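Local structure of putative tetR-family transcriptional regulator (3FIW) at residues Leu89-Phe100 with Arg135-Val145; Leu35-Asp44 with Ala113-His121. The protein probably binds operator DNA through a helix-turn-helix domain and regulates transcription, most likely as a repressor, as other TetR-family proteins do. One frame throughout, in Å; residues are numbered along the deposited sequence.

Contact 1 (Leu89-Phe100 with Arg135-Val145); sequences LPEPGEDWHGWF and RKMDFLVASGV
Trp96 and Ser143 bring the two backbones within 6.2 Å, CA to CA, where helix 96-100 runs roughly antiparallel to helix 135-142 at 147°, their axes 10.7 Å apart. Phe139 fills the space between them, and the stretch from Pro90 to Asp95 curls round its ring. Pro90 CB sits over one face, 3.5 Å from the ring centroid and close to its normal, a CH-pi contact; Ser143 OG lies over the opposite face. The far end of the ring meets backbone, with Phe139 CZ 3.4 Å from Glu94 O. With CG anti to the backbone N (chi1 168°), Phe139 also directs an edge at the face of Trp99, a T-shaped pair whose planes stand at 66°. Trp99 in turn receives the aliphatic chain of Lys136, CG lying 3.4 Å from Trp99 CZ2, while the ammonium reaches on to Asn103. Farther along, Val145 CG2 lies over one face of the six-membered ring of Trp96, a second CH-pi contact, 3.8 Å from its centroid, and Leu140 CD2 touches Trp96 CE3. Trp96 and Val145 also pack against Val208 of the second subunit. The loop has its own polar bonds: Glu94 OE2 accepts from Glu91 N across a type II turn, and Asp95, the N-cap, accepts weakly from His97 N and Gly98 N. Apolar packing, CH-pi contacts and one edge-to-face pair thus join the segments, while these polar bonds serve the loop's own fold.

Contact 2 (Leu35-Asp44 with Ala113-His121); sequences LDLLDEVGLD and ARRDGARLH
Asp39 divides its carboxylate between two neighbouring arginines: OD2 accepts from Arg115 N at 2.8 Å, nearly along the C-O direction, while OD1 takes Arg114 NH1 at 2.7 Å from above the carboxylate plane. A water donates to the same OD1 and to Ala113 O. Arg114 NH1 is shared in its turn, giving a second salt bridge to the anti lone pair of Asp36 OD1 at 2.9 Å. A bend at chi2 (-59°) turns the Arg114 chain so that Leu35 CB covers one guanidinium face. With an alanine here, Asp36 and Asp39 would probably lose their shared cation, and Leu35 the flat group lying against it. Beyond the helix end, Asp116 OD2 accepts from Leu43 N at 2.7 Å, and Arg119 NH1 meets Asp44 OD1 at 2.8 Å, almost straight at 170°. Extended Arg115 lays its guanidinium against the Gly42 backbone, with a weak, long bond to Asp39 O. Beneath this polar layer, Leu120 CD2 touches Leu38 CD2 and its CD1 meets Leu43 CD1. Charge pairing and backbone recognition thus join the predicted DNA-binding domain to the turn opening helix 117-123, a junction that in ligand-responsive relatives such as TetR probably helps relay signals; its role here is unknown.

How the contacts relate
The two contacts illustrate how one helical chain can use different chemistry on opposite sides of its centre. Contact 1 is apolar, within the C-terminal domain and beside the second subunit; contact 2 is rich in charge, joins the N-terminal and C-terminal domains, and is touched by no other protein chain of the assembly. Their centres lie 32 Å apart, and their nearest atoms remain about 11 Å from each other. Helix 96-112 starts in contact 1 and leads towards 113-121 of contact 2, from which the chain returns through helix 130-142. Contact 2 also borders the predicted helix-turn-helix, since Leu37 and Val41 pack on helix 48-55.

Contact 1 (Leu89-Phe100 with Arg135-Val145)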
loop_
_atom_site.group_PDB
_atom_site.type_symbol
_atom_site.label_atom_id
_atom_site.label_comp_id
_atom_site.label_asym_id
_atom_site.label_seq_id
_atom_site.Cartn_x
_atom_site.Cartn_y
_atom_site.Cartn_z
ATOM N N LEU A 89 18.305 -1.785 -17.887
ATOM C CA LEU A 89 18.578 -0.489 -17.290
ATOM C C LEU A 89 18.476 0.624 -18.342
ATOM O O LEU A 89 18.767 0.414 -19.547
ATOM C CB LEU A 89 19.975 -0.483 -16.636
ATOM C CG LEU A 89 20.107 -1.345 -15.371
ATOM C CD1 LEU A 89 21.532 -1.511 -14.887
ATOM C CD2 LEU A 89 19.190 -0.848 -14.255
ATOM N N PRO A 90 18.115 1.829 -17.892
ATOM C CA PRO A 90 17.930 2.888 -18.868
ATOM C C PRO A 90 19.289 3.337 -19.482
ATOM O O PRO A 90 20.305 3.315 -18.789
ATOM C CB PRO A 90 17.288 4.006 -18.042
ATOM C CG PRO A 90 17.674 3.744 -16.617
ATOM C CD PRO A 90 17.900 2.281 -16.496
ATOM N N GLU A 91 19.295 3.710 -20.766
ATOM C CA GLU A 91 20.492 4.221 -21.403
ATOM C C GLU A 91 20.348 5.677 -21.718
ATOM O O GLU A 91 19.311 6.093 -22.218
ATOM C CB GLU A 91 20.770 3.502 -22.702
ATOM C CG GLU A 91 21.769 2.377 -22.566
ATOM C CD GLU A 91 21.356 1.166 -23.381
ATOM O OE1 GLU A 91 20.145 1.041 -23.715
ATOM O OE2 GLU A 91 22.238 0.332 -23.676
ATOM N N PRO A 92 21.396 6.462 -21.421
ATOM C CA PRO A 92 21.586 7.820 -21.940
ATOM C C PRO A 92 21.043 8.024 -23.346
ATOM O O PRO A 92 21.305 7.230 -24.276
ATOM C CB PRO A 92 23.114 7.951 -21.948
ATOM C CG PRO A 92 23.445 7.319 -20.661
ATOM C CD PRO A 92 22.517 6.104 -20.525
ATOM N N GLY A 93 20.278 9.094 -23.485
ATOM C CA GLY A 93 19.671 9.372 -24.756
ATOM C C GLY A 93 18.235 8.906 -24.765
ATOM O O GLY A 93 17.449 9.435 -25.546
ATOM N N GLU A 94 17.861 7.926 -23.935
ATOM C CA GLU A 94 16.458 7.538 -24.012
ATOM C C GLU A 94 15.615 8.495 -23.216
ATOM O O GLU A 94 16.126 9.193 -22.328
ATOM C CB GLU A 94 16.161 6.064 -23.747
ATOM C CG GLU A 94 16.195 5.632 -22.333
ATOM C CD GLU A 94 15.833 4.176 -22.187
ATOM O OE1 GLU A 94 14.618 3.865 -22.074
ATOM O OE2 GLU A 94 16.759 3.347 -22.170
ATOM N N ASP A 95 14.348 8.566 -23.619
ATOM C CA ASP A 95 13.371 9.470 -23.048
ATOM C C ASP A 95 13.183 9.065 -21.575
ATOM O O ASP A 95 12.687 7.969 -21.284
ATOM C CB ASP A 95 12.059 9.380 -23.849
ATOM C CG ASP A 95 10.921 10.112 -23.187
ATOM O OD1 ASP A 95 11.193 11.151 -22.552
ATOM O OD2 ASP A 95 9.752 9.645 -23.299
ATOM N N TRP A 96 13.613 9.947 -20.667
ATOM C CA TRP A 96 13.612 9.655 -19.255
ATOM C C TRP A 96 12.168 9.535 -18.797
ATOM O O TRP A 96 11.927 8.916 -17.799
ATOM C CB TRP A 96 14.289 10.757 -18.426
ATOM C CG TRP A 96 13.421 12.013 -18.233
ATOM C CD1 TRP A 96 13.521 13.200 -18.930
ATOM C CD2 TRP A 96 12.313 12.175 -17.320
ATOM N NE1 TRP A 96 12.573 14.067 -18.498
ATOM C CE2 TRP A 96 11.806 13.471 -17.516
ATOM C CE3 TRP A 96 11.692 11.334 -16.350
ATOM C CZ2 TRP A 96 10.705 13.970 -16.785
ATOM C CZ3 TRP A 96 10.588 11.823 -15.618
ATOM C CH2 TRP A 96 10.110 13.146 -15.844
ATOM N N HIS A 97 11.260 10.200 -19.513
ATOM C CA HIS A 97 9.855 10.342 -19.148
ATOM C C HIS A 97 9.117 9.023 -19.360
ATOM O O HIS A 97 8.467 8.557 -18.447
ATOM C CB HIS A 97 9.208 11.503 -19.924
ATOM C CG HIS A 97 7.837 11.879 -19.453
ATOM N ND1 HIS A 97 6.930 10.961 -18.953
ATOM C CD2 HIS A 97 7.183 13.070 -19.478
ATOM C CE1 HIS A 97 5.795 11.578 -18.661
ATOM N NE2 HIS A 97 5.929 12.862 -18.951
ATOM N N GLY A 98 9.219 8.464 -20.563
ATOM C CA GLY A 98 8.700 7.149 -20.914
ATOM C C GLY A 98 9.325 6.014 -20.120
ATOM O O GLY A 98 8.623 5.073 -19.758
ATOM N N TRP A 99 10.632 6.083 -19.862
ATOM C CA TRP A 99 11.295 5.119 -19.015
ATOM C C TRP A 99 10.723 5.177 -17.598
ATOM O O TRP A 99 10.403 4.143 -16.999
ATOM C CB TRP A 99 12.791 5.345 -18.930
ATOM C CG TRP A 99 13.415 4.410 -17.876
ATOM C CD1 TRP A 99 13.860 3.124 -18.075
ATOM C CD2 TRP A 99 13.585 4.674 -16.462
ATOM N NE1 TRP A 99 14.305 2.587 -16.882
ATOM C CE2 TRP A 99 14.175 3.521 -15.890
ATOM C CE3 TRP A 99 13.336 5.780 -15.645
ATOM C CZ2 TRP A 99 14.494 3.441 -14.537
ATOM C CZ3 TRP A 99 13.649 5.704 -14.300
ATOM C CH2 TRP A 99 14.220 4.546 -13.753
ATOM N N PHE A 100 10.585 6.375 -17.049
ATOM C CA PHE A 100 9.981 6.479 -15.694
ATOM C C PHE A 100 8.640 5.735 -15.573
ATOM O O PHE A 100 8.420 4.935 -14.666
ATOM C CB PHE A 100 9.855 7.950 -15.247
ATOM C CG PHE A 100 9.461 8.105 -13.812
ATOM C CD1 PHE A 100 10.419 8.248 -12.837
ATOM C CD2 PHE A 100 8.127 8.072 -13.435
ATOM C CE1 PHE A 100 10.061 8.366 -11.524
ATOM C CE2 PHE A 100 7.769 8.189 -12.127
ATOM C CZ PHE A 100 8.729 8.342 -11.172
ATOM N N ARG A 135 22.068 3.407 -10.726
ATOM C CA ARG A 135 22.162 3.566 -12.187
ATOM C C ARG A 135 20.896 4.261 -12.753
ATOM O O ARG A 135 20.988 5.165 -13.602
ATOM C CB ARG A 135 22.428 2.221 -12.889
ATOM C CG ARG A 135 23.783 1.575 -12.547
ATOM C CD ARG A 135 24.347 0.752 -13.699
ATOM N NE ARG A 135 25.446 -0.098 -13.232
ATOM C CZ ARG A 135 26.744 0.080 -13.513
ATOM N NH1 ARG A 135 27.164 1.074 -14.302
ATOM N NH2 ARG A 135 27.635 -0.770 -13.012
ATOM N N LYS A 136 19.742 3.827 -12.252
ATOM C CA LYS A 136 18.448 4.439 -12.551
ATOM C C LYS A 136 18.442 5.900 -12.129
ATOM O O LYS A 136 18.061 6.770 -12.901
ATOM C CB LYS A 136 17.325 3.667 -11.859
ATOM C CG LYS A 136 17.017 2.350 -12.479
ATOM C CD LYS A 136 15.916 1.627 -11.698
ATOM C CE LYS A 136 15.711 0.227 -12.245
ATOM N NZ LYS A 136 14.674 -0.440 -11.446
HETATM N N MSE A 137 18.900 6.176 -10.910
HETATM C CA MSE A 137 18.977 7.548 -10.446
HETATM C C MSE A 137 19.921 8.404 -11.281
HETATM O O MSE A 137 19.556 9.528 -11.616
HETATM C CB MSE A 137 19.386 7.611 -8.991
HETATM C CG MSE A 137 18.906 8.882 -8.321
HETATM SE SE MSE A 137 16.949 8.816 -8.146
HETATM C CE MSE A 137 16.640 7.262 -6.958
ATOM N N ASP A 138 21.119 7.878 -11.610
ATOM C CA ASP A 138 22.093 8.568 -12.470
ATOM C C ASP A 138 21.518 8.928 -13.822
ATOM O O ASP A 138 21.719 10.041 -14.314
ATOM C CB ASP A 138 23.349 7.714 -12.684
ATOM C CG ASP A 138 24.274 7.706 -11.466
ATOM O OD1 ASP A 138 25.149 6.789 -11.391
ATOM O OD2 ASP A 138 24.114 8.619 -10.598
ATOM N N PHE A 139 20.801 7.984 -14.423
ATOM C CA PHE A 139 20.087 8.238 -15.669
ATOM C C PHE A 139 19.115 9.421 -15.587
ATOM O O PHE A 139 19.051 10.220 -16.518
ATOM C CB PHE A 139 19.341 6.983 -16.104
ATOM C CG PHE A 139 18.371 7.226 -17.208
ATOM C CD1 PHE A 139 18.824 7.398 -18.530
ATOM C CD2 PHE A 139 17.018 7.352 -16.929
ATOM C CE1 PHE A 139 17.914 7.647 -19.586
ATOM C CE2 PHE A 139 16.092 7.576 -17.947
ATOM C CZ PHE A 139 16.545 7.723 -19.300
ATOM N N LEU A 140 18.350 9.506 -14.492
ATOM C CA LEU A 140 17.359 10.568 -14.304
ATOM C C LEU A 140 18.074 11.907 -14.104
ATOM O O LEU A 140 17.665 12.940 -14.635
ATOM C CB LEU A 140 16.422 10.255 -13.114
ATOM C CG LEU A 140 15.287 9.233 -13.318
ATOM C CD1 LEU A 140 14.581 8.940 -12.014
ATOM C CD2 LEU A 140 14.276 9.747 -14.378
ATOM N N VAL A 141 19.137 11.890 -13.323
ATOM C CA VAL A 141 19.962 13.096 -13.138
ATOM C C VAL A 141 20.619 13.524 -14.458
ATOM O O VAL A 141 20.560 14.700 -14.813
ATOM C CB VAL A 141 21.031 12.894 -12.045
ATOM C CG1 VAL A 141 22.014 14.121 -11.950
ATOM C CG2 VAL A 141 20.387 12.547 -10.688
ATOM N N ALA A 142 21.241 12.591 -15.184
ATOM C CA ALA A 142 21.830 12.923 -16.483
ATOM C C ALA A 142 20.789 13.342 -17.540
ATOM O O ALA A 142 21.141 13.940 -18.541
ATOM C CB ALA A 142 22.745 11.803 -17.001
ATOM N N SER A 143 19.510 13.061 -17.296
ATOM C CA SER A 143 18.437 13.474 -18.202
ATOM C C SER A 143 17.933 14.880 -17.849
ATOM O O SER A 143 17.077 15.433 -18.531
ATOM C CB SER A 143 17.285 12.456 -18.176
ATOM O OG SER A 143 17.784 11.155 -18.443
ATOM N N GLY A 144 18.462 15.450 -16.778
ATOM C CA GLY A 144 18.050 16.781 -16.389
ATOM C C GLY A 144 17.027 16.850 -15.274
ATOM O O GLY A 144 16.672 17.949 -14.864
ATOM N N VAL A 145 16.524 15.706 -14.790
ATOM C CA VAL A 145 15.727 15.679 -13.558
ATOM C C VAL A 145 16.608 16.022 -12.331
ATOM O O VAL A 145 17.601 15.343 -12.065
ATOM C CB VAL A 145 14.990 14.285 -13.332
ATOM C CG1 VAL A 145 14.043 14.368 -12.139
ATOM C CG2 VAL A 145 14.247 13.795 -14.601
#

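Contact 2 (Leu35-Asp44 with Ala113-His121)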
loop_
_atom_site.group_PDB
_atom_site.type_symbol
_atom_site.label_atom_id
_atom_site.label_comp_id
_atom_site.label_asym_id
_atom_site.label_seq_id
_atom_site.Cartn_x
_atom_site.Cartn_y
_atom_site.Cartn_z
ATOM N N LEU A 35 6.569 -19.903 -3.902
ATOM C CA LEU A 35 5.891 -18.891 -4.694
ATOM C C LEU A 35 4.748 -19.481 -5.520
ATOM O O LEU A 35 3.706 -18.810 -5.698
ATOM C CB LEU A 35 6.885 -18.178 -5.583
ATOM C CG LEU A 35 7.895 -17.229 -4.894
ATOM C CD1 LEU A 35 8.810 -16.610 -5.915
ATOM C CD2 LEU A 35 7.208 -16.154 -4.101
ATOM N N ASP A 36 4.934 -20.704 -6.024
ATOM C CA ASP A 36 3.855 -21.420 -6.680
ATOM C C ASP A 36 2.743 -21.775 -5.719
ATOM O O ASP A 36 1.565 -21.641 -6.076
ATOM C CB ASP A 36 4.331 -22.700 -7.363
ATOM C CG ASP A 36 5.150 -22.429 -8.623
ATOM O OD1 ASP A 36 5.295 -21.252 -9.078
ATOM O OD2 ASP A 36 5.658 -23.434 -9.159
ATOM N N LEU A 37 3.115 -22.223 -4.518
ATOM C CA LEU A 37 2.173 -22.468 -3.423
ATOM C C LEU A 37 1.369 -21.220 -3.059
ATOM O O LEU A 37 0.146 -21.300 -2.838
ATOM C CB LEU A 37 2.890 -22.996 -2.167
ATOM C CG LEU A 37 1.952 -23.389 -0.997
ATOM C CD1 LEU A 37 1.153 -24.635 -1.299
ATOM C CD2 LEU A 37 2.726 -23.564 0.301
ATOM N N LEU A 38 2.062 -20.082 -2.991
ATOM C CA LEU A 38 1.453 -18.798 -2.754
ATOM C C LEU A 38 0.404 -18.520 -3.808
ATOM O O LEU A 38 -0.705 -18.093 -3.460
ATOM C CB LEU A 38 2.512 -17.696 -2.756
ATOM C CG LEU A 38 2.043 -16.222 -2.751
ATOM C CD1 LEU A 38 1.265 -15.831 -1.493
ATOM C CD2 LEU A 38 3.260 -15.272 -3.007
ATOM N N ASP A 39 0.749 -18.756 -5.083
ATOM C CA ASP A 39 -0.212 -18.608 -6.174
ATOM C C ASP A 39 -1.440 -19.450 -5.918
ATOM O O ASP A 39 -2.563 -19.016 -6.177
ATOM C CB ASP A 39 0.410 -18.925 -7.554
ATOM C CG ASP A 39 1.199 -17.761 -8.091
ATOM O OD1 ASP A 39 2.180 -17.949 -8.846
ATOM O OD2 ASP A 39 0.847 -16.636 -7.700
ATOM N N GLU A 40 -1.215 -20.640 -5.380
ATOM C CA GLU A 40 -2.268 -21.618 -5.190
ATOM C C GLU A 40 -3.164 -21.323 -4.006
ATOM O O GLU A 40 -4.369 -21.447 -4.113
ATOM C CB GLU A 40 -1.659 -23.011 -4.979
ATOM C CG GLU A 40 -2.175 -24.093 -5.948
ATOM C CD GLU A 40 -1.139 -24.447 -7.059
ATOM O OE1 GLU A 40 -0.462 -23.518 -7.591
ATOM O OE2 GLU A 40 -1.001 -25.653 -7.399
ATOM N N VAL A 41 -2.587 -20.998 -2.855
ATOM C CA VAL A 41 -3.387 -21.011 -1.615
ATOM C C VAL A 41 -3.546 -19.626 -0.971
ATOM O O VAL A 41 -4.300 -19.464 -0.014
ATOM C CB VAL A 41 -2.841 -22.054 -0.558
ATOM C CG1 VAL A 41 -2.903 -23.473 -1.120
ATOM C CG2 VAL A 41 -1.404 -21.699 -0.077
ATOM N N GLY A 42 -2.836 -18.630 -1.483
ATOM C CA GLY A 42 -2.881 -17.286 -0.902
ATOM C C GLY A 42 -1.813 -17.203 0.150
ATOM O O GLY A 42 -1.365 -18.247 0.660
ATOM N N LEU A 43 -1.389 -15.982 0.474
ATOM C CA LEU A 43 -0.389 -15.771 1.536
ATOM C C LEU A 43 -0.824 -16.370 2.882
ATOM O O LEU A 43 -0.002 -16.904 3.622
ATOM C CB LEU A 43 -0.063 -14.272 1.688
ATOM C CG LEU A 43 1.076 -13.740 2.569
ATOM C CD1 LEU A 43 2.463 -14.308 2.174
ATOM C CD2 LEU A 43 1.132 -12.224 2.554
ATOM N N ASP A 44 -2.110 -16.250 3.198
ATOM C CA ASP A 44 -2.662 -16.748 4.455
ATOM C C ASP A 44 -2.565 -18.249 4.545
ATOM O O ASP A 44 -2.492 -18.774 5.659
ATOM C CB ASP A 44 -4.113 -16.306 4.621
ATOM C CG ASP A 44 -4.245 -14.843 5.081
ATOM O OD1 ASP A 44 -3.222 -14.177 5.400
ATOM O OD2 ASP A 44 -5.393 -14.374 5.155
ATOM N N ALA A 113 2.298 -10.343 -10.261
ATOM C CA ALA A 113 2.677 -11.624 -10.876
ATOM C C ALA A 113 2.516 -12.836 -9.972
ATOM O O ALA A 113 2.545 -13.968 -10.441
ATOM C CB ALA A 113 4.132 -11.537 -11.401
ATOM N N ARG A 114 2.391 -12.611 -8.676
ATOM C CA ARG A 114 2.153 -13.676 -7.696
ATOM C C ARG A 114 0.955 -13.247 -6.901
ATOM O O ARG A 114 0.812 -12.044 -6.590
ATOM C CB ARG A 114 3.328 -13.801 -6.721
ATOM C CG ARG A 114 4.599 -14.341 -7.346
ATOM C CD ARG A 114 4.370 -15.724 -7.941
ATOM N NE ARG A 114 5.611 -16.237 -8.528
ATOM C CZ ARG A 114 5.819 -17.496 -8.923
ATOM N NH1 ARG A 114 4.852 -18.401 -8.838
ATOM N NH2 ARG A 114 7.013 -17.836 -9.425
ATOM N N ARG A 115 0.084 -14.196 -6.574
ATOM C CA ARG A 115 -1.057 -13.891 -5.718
ATOM C C ARG A 115 -0.579 -13.229 -4.411
ATOM O O ARG A 115 0.484 -13.574 -3.926
ATOM C CB ARG A 115 -1.802 -15.162 -5.389
ATOM C CG ARG A 115 -2.991 -14.960 -4.505
ATOM C CD ARG A 115 -3.646 -16.295 -4.381
ATOM N NE ARG A 115 -4.788 -16.358 -3.487
ATOM C CZ ARG A 115 -5.537 -17.455 -3.358
ATOM N NH1 ARG A 115 -5.246 -18.544 -4.056
ATOM N NH2 ARG A 115 -6.566 -17.472 -2.528
ATOM N N ASP A 116 -1.369 -12.283 -3.870
ATOM C CA ASP A 116 -1.060 -11.546 -2.629
ATOM C C ASP A 116 0.364 -11.002 -2.719
ATOM O O ASP A 116 1.034 -10.800 -1.710
ATOM C CB ASP A 116 -1.259 -12.402 -1.352
ATOM C CG ASP A 116 -2.729 -12.920 -1.171
ATOM O OD1 ASP A 116 -3.683 -12.212 -1.502
ATOM O OD2 ASP A 116 -2.925 -14.043 -0.682
ATOM N N GLY A 117 0.817 -10.821 -3.951
ATOM C CA GLY A 117 2.142 -10.274 -4.269
ATOM C C GLY A 117 2.520 -9.057 -3.453
ATOM O O GLY A 117 3.630 -9.007 -2.920
ATOM N N ALA A 118 1.616 -8.071 -3.336
ATOM C CA ALA A 118 1.983 -6.830 -2.620
ATOM C C ALA A 118 2.033 -6.955 -1.089
ATOM O O ALA A 118 2.888 -6.352 -0.469
ATOM C CB ALA A 118 1.164 -5.607 -3.092
ATOM N N ARG A 119 1.169 -7.782 -0.493
ATOM C CA ARG A 119 1.252 -8.133 0.942
ATOM C C ARG A 119 2.521 -8.891 1.263
ATOM O O ARG A 119 3.125 -8.708 2.332
ATOM C CB ARG A 119 0.029 -8.962 1.408
ATOM C CG ARG A 119 -1.269 -8.175 1.525
ATOM C CD ARG A 119 -2.416 -9.107 1.872
ATOM N NE ARG A 119 -2.052 -9.942 3.009
ATOM C CZ ARG A 119 -2.590 -11.126 3.309
ATOM N NH1 ARG A 119 -2.150 -11.757 4.375
ATOM N NH2 ARG A 119 -3.575 -11.665 2.593
ATOM N N LEU A 120 2.932 -9.757 0.340
ATOM C CA LEU A 120 4.199 -10.443 0.491
ATOM C C LEU A 120 5.345 -9.441 0.514
ATOM O O LEU A 120 6.220 -9.511 1.385
ATOM C CB LEU A 120 4.403 -11.464 -0.644
ATOM C CG LEU A 120 5.676 -12.315 -0.606
ATOM C CD1 LEU A 120 5.651 -13.391 0.479
ATOM C CD2 LEU A 120 5.928 -12.928 -2.002
ATOM N N HIS A 121 5.355 -8.514 -0.446
ATOM C CA HIS A 121 6.386 -7.488 -0.490
ATOM C C HIS A 121 6.428 -6.624 0.767
ATOM O O HIS A 121 7.463 -6.550 1.463
ATOM C CB HIS A 121 6.120 -6.599 -1.692
ATOM C CG HIS A 121 7.264 -5.711 -2.067
ATOM N ND1 HIS A 121 7.255 -4.346 -1.836
ATOM C CD2 HIS A 121 8.432 -5.979 -2.690
ATOM C CE1 HIS A 121 8.365 -3.809 -2.324
ATOM N NE2 HIS A 121 9.097 -4.779 -2.843
HETATM O O HOH W 1 2.174 -16.738 -11.036
#